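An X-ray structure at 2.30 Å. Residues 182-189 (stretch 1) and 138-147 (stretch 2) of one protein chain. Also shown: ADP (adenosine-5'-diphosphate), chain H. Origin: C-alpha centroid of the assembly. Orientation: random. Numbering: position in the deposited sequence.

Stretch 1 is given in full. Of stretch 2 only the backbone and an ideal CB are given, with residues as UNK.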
# COMPACT_ATOMS: atom_id res chain seq x y z
N GLY B 182 -10.21 -31.00 7.84
CA GLY B 182 -10.56 -32.29 8.42
C GLY B 182 -10.69 -33.44 7.44
O GLY B 182 -11.06 -34.55 7.83
N THR B 183 -10.38 -33.19 6.17
CA THR B 183 -10.64 -34.16 5.11
C THR B 183 -9.54 -35.21 4.95
O THR B 183 -9.75 -36.26 4.34
CB THR B 183 -10.83 -33.45 3.77
OG1 THR B 183 -9.60 -32.84 3.38
CG2 THR B 183 -11.91 -32.40 3.88
N GLY B 184 -8.36 -34.93 5.50
CA GLY B 184 -7.27 -35.89 5.47
C GLY B 184 -6.48 -35.90 4.17
O GLY B 184 -6.17 -36.97 3.63
N LYS B 185 -6.14 -34.72 3.68
CA LYS B 185 -5.36 -34.59 2.46
C LYS B 185 -3.93 -35.08 2.66
O LYS B 185 -3.34 -35.69 1.77
CB LYS B 185 -5.35 -33.13 1.99
CG LYS B 185 -6.72 -32.50 1.96
CD LYS B 185 -6.64 -31.05 1.52
CE LYS B 185 -7.23 -30.13 2.57
NZ LYS B 185 -6.48 -30.18 3.85
N THR B 186 -3.37 -34.78 3.83
CA THR B 186 -2.02 -35.21 4.16
C THR B 186 -1.93 -36.73 4.15
O THR B 186 -1.00 -37.30 3.57
CB THR B 186 -1.58 -34.68 5.53
OG1 THR B 186 -1.69 -33.25 5.56
CG2 THR B 186 -0.13 -35.07 5.81
N SER B 187 -2.90 -37.38 4.78
CA SER B 187 -2.95 -38.84 4.84
C SER B 187 -2.98 -39.46 3.45
O SER B 187 -2.36 -40.49 3.21
CB SER B 187 -4.16 -39.30 5.66
OG SER B 187 -4.02 -38.96 7.02
N LEU B 188 -3.71 -38.82 2.54
CA LEU B 188 -3.74 -39.25 1.15
C LEU B 188 -2.34 -39.21 0.54
O LEU B 188 -1.92 -40.16 -0.12
CB LEU B 188 -4.68 -38.37 0.33
CG LEU B 188 -6.18 -38.64 0.44
CD1 LEU B 188 -6.96 -37.66 -0.43
CD2 LEU B 188 -6.49 -40.07 0.03
N CYS B 189 -1.63 -38.11 0.76
CA CYS B 189 -0.28 -37.95 0.23
C CYS B 189 0.68 -38.99 0.81
O CYS B 189 1.50 -39.54 0.08
CB CYS B 189 0.24 -36.55 0.51
SG CYS B 189 -0.56 -35.25 -0.45
N UNK B 138 -7.51 -47.38 5.54
CA UNK B 138 -8.38 -46.77 6.53
C UNK B 138 -8.91 -45.41 6.10
O UNK B 138 -9.74 -44.82 6.78
CB UNK B 138 -7.63 -46.63 7.86
N UNK B 139 -8.43 -44.93 4.96
CA UNK B 139 -8.97 -43.70 4.38
C UNK B 139 -10.30 -44.01 3.70
O UNK B 139 -10.38 -44.89 2.84
CB UNK B 139 -7.98 -43.08 3.39
N UNK B 140 -11.34 -43.27 4.08
CA UNK B 140 -12.70 -43.55 3.61
C UNK B 140 -13.32 -42.40 2.82
O UNK B 140 -13.52 -41.31 3.36
CB UNK B 140 -13.60 -43.88 4.80
N UNK B 141 -13.63 -42.65 1.56
CA UNK B 141 -14.29 -41.67 0.72
C UNK B 141 -15.42 -42.32 -0.06
O UNK B 141 -15.43 -43.53 -0.26
CB UNK B 141 -13.29 -41.01 -0.23
N UNK B 142 -16.37 -41.50 -0.51
CA UNK B 142 -17.57 -41.99 -1.18
C UNK B 142 -17.55 -41.64 -2.67
O UNK B 142 -18.47 -41.98 -3.41
CB UNK B 142 -18.82 -41.41 -0.52
N UNK B 143 -16.48 -40.98 -3.11
CA UNK B 143 -16.45 -40.43 -4.45
C UNK B 143 -15.48 -41.13 -5.39
O UNK B 143 -15.18 -40.63 -6.47
CB UNK B 143 -16.10 -38.94 -4.38
N UNK B 144 -14.99 -42.30 -4.98
CA UNK B 144 -13.96 -43.02 -5.73
C UNK B 144 -12.71 -42.16 -5.92
O UNK B 144 -11.94 -42.35 -6.86
CB UNK B 144 -14.50 -43.46 -7.09
N UNK B 145 -12.52 -41.21 -5.01
CA UNK B 145 -11.41 -40.27 -5.03
C UNK B 145 -10.05 -40.96 -4.95
O UNK B 145 -9.11 -40.57 -5.63
CB UNK B 145 -11.55 -39.28 -3.87
N UNK B 146 -9.97 -41.98 -4.10
CA UNK B 146 -8.72 -42.70 -3.89
C UNK B 146 -8.24 -43.34 -5.18
O UNK B 146 -7.06 -43.27 -5.52
CB UNK B 146 -8.89 -43.77 -2.80
N UNK B 147 -9.16 -43.96 -5.91
CA UNK B 147 -8.82 -44.59 -7.18
C UNK B 147 -8.35 -43.58 -8.21
O UNK B 147 -7.41 -43.84 -8.96
CB UNK B 147 -10.02 -45.36 -7.72
PB ADP H . -5.60 -32.68 6.55
O1B ADP H . -6.93 -32.49 5.87
O2B ADP H . -4.49 -33.08 5.62
O3B ADP H . -5.23 -31.57 7.52
PA ADP H . -4.66 -35.03 7.81
O1A ADP H . -4.34 -35.79 6.54
O2A ADP H . -3.56 -34.30 8.54
O3A ADP H . -5.84 -33.98 7.49
O5' ADP H . -5.32 -36.08 8.83
C5' ADP H . -6.61 -35.88 9.39
C4' ADP H . -6.92 -37.03 10.34
O4' ADP H . -8.33 -37.26 10.37
C3' ADP H . -6.25 -38.32 9.89
O3' ADP H . -5.20 -38.67 10.79
C2' ADP H . -7.33 -39.37 9.91
O2' ADP H . -7.14 -40.25 11.02
C1' ADP H . -8.65 -38.62 10.06
N9 ADP H . -9.36 -38.63 8.76
C8 ADP H . -9.59 -37.54 8.00
N7 ADP H . -10.26 -37.86 6.86
C5 ADP H . -10.47 -39.19 6.88
C6 ADP H . -11.12 -40.17 5.99
N6 ADP H . -11.69 -39.78 4.83
N1 ADP H . -11.12 -41.46 6.38
C2 ADP H . -10.56 -41.86 7.53
N3 ADP H . -9.95 -41.02 8.39
C4 ADP H . -9.88 -39.69 8.13

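Stretch 1 supplies a phosphate-binding turn leading into a helix; the N atoms of Gly184, Thr186 and Ser187 bond to ADP O1B, O2B and O1A, respectively. The adenine lies against stretch 2, so the nucleotide bridges both stretches, and the direct contact between them centres on Leu188.

At position 138 the ideal CB has nothing of stretch 1 within reach, and many side chains would suit it. The residue is Asn138, whose amide is hydrogen-bonded elsewhere in the structure.

Position 139 is different. Its CA-to-CB bond points toward stretch 1, and the ideal CB lies 4.8 Å from Leu188 CD2. No charge or unpaired group asks for a polar partner here, so a branched or long apolar side chain, leucine, isoleucine or methionine, would suit. The deposited residue is Leu139, with chi1 m and chi2 t. Its CD1 packs 3.6 Å from Leu188 CD2, and its CD2 comes to 3.7 Å from Ser187 CB, so the side chain lies against two successive residues of the helix.

The backbone does the work at position 140. Its N donates to ADP N1 at 2.9 Å and its O accepts from ADP N6 at 2.8 Å. With the CB out of reach of stretch 1, the side chain is loosely specified, and an extended, beta-like backbone (phi -119°, psi 118°) would accommodate a beta-branched residue well. It is Ile140.

Position 141 points toward stretch 1, yet its ideal CB has nothing of that stretch within 5.5 Å; a small residue would leave the gap unfilled. Across it lie the methyls of Leu188 and the carbonyl oxygen of Thr183, a combination suited to a long side chain with an apolar body and a donor at its tip. Methionine, phenylalanine or leucine could meet the apolar part, but tyrosine answers both. Tyr141 OH donates to Thr183 O at 2.7 Å, near the plane of the ring, and Tyr141 CE2 touches Leu188 CD2 at 3.7 Å. ADP N6 lies over one face of the ring, so the same side chain borders the adenine.

Positions 142 and 143 are out of reach of stretch 1 and would tolerate polar residues; they are Asp142 and Ser143. Position 144 has positive phi (57°), which favours glycine, asparagine or aspartate, and precedes a helix. Asn144 occupies this N-cap position, although its side chain makes no capping bond.

Helical position 145 again points toward stretch 1 across a gap, with Leu188 offering an apolar end. A sizeable apolar side chain would suit, and Leu145 brings its CD2 to 3.9 Å from Leu188 CD1.

At 146 the bond points sideways, with the ideal CB 5.2 Å from Leu188 CD2; an aliphatic stem would fit. Lys146 passes its CG 4.4 Å from Leu188 CD2, then leads away so that its NZ donates to Leu139 O at 3.0 Å.

Position 147 is out of reach and unconstrained by stretch 1; it is Asn147, bonded elsewhere in the structure.

Stretch 2 138-147: NLIYDSNLKN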
# COMPACT_ATOMS: atom_id res chain seq x y z
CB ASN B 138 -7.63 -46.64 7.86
CG ASN B 138 -7.13 -47.98 8.36
OD1 ASN B 138 -7.89 -48.95 8.42
ND2 ASN B 138 -5.85 -48.04 8.70
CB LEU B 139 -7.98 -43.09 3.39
CG LEU B 139 -6.76 -42.42 4.03
CD1 LEU B 139 -5.78 -41.94 2.98
CD2 LEU B 139 -7.19 -41.27 4.91
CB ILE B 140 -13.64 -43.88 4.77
CG1 ILE B 140 -13.07 -45.02 5.61
CG2 ILE B 140 -15.02 -44.22 4.25
CD1 ILE B 140 -13.94 -45.40 6.79
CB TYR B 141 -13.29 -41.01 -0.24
CG TYR B 141 -12.21 -40.21 0.46
CD1 TYR B 141 -12.48 -38.95 0.98
CD2 TYR B 141 -10.92 -40.71 0.60
CE1 TYR B 141 -11.51 -38.22 1.62
CE2 TYR B 141 -9.94 -39.98 1.24
CZ TYR B 141 -10.23 -38.73 1.75
OH TYR B 141 -9.26 -38.00 2.38
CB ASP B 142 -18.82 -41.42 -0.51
CG ASP B 142 -20.10 -42.03 -1.04
OD1 ASP B 142 -20.08 -43.21 -1.46
OD2 ASP B 142 -21.14 -41.33 -1.04
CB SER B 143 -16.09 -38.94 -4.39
OG SER B 143 -14.84 -38.76 -3.73
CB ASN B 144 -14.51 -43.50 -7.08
CG ASN B 144 -13.81 -44.75 -7.58
OD1 ASN B 144 -13.24 -44.76 -8.67
ND2 ASN B 144 -13.85 -45.81 -6.78
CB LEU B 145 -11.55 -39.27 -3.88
CG LEU B 145 -10.29 -38.53 -3.41
CD1 LEU B 145 -9.85 -37.51 -4.44
CD2 LEU B 145 -10.52 -37.88 -2.06
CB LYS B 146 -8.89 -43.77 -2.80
CG LYS B 146 -9.16 -43.19 -1.41
CD LYS B 146 -9.60 -44.27 -0.42
CE LYS B 146 -8.52 -45.31 -0.23
NZ LYS B 146 -8.97 -46.42 0.67
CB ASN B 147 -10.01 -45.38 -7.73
CG ASN B 147 -10.08 -46.79 -7.19
OD1 ASN B 147 -9.06 -47.38 -6.83
ND2 ASN B 147 -11.28 -47.34 -7.13
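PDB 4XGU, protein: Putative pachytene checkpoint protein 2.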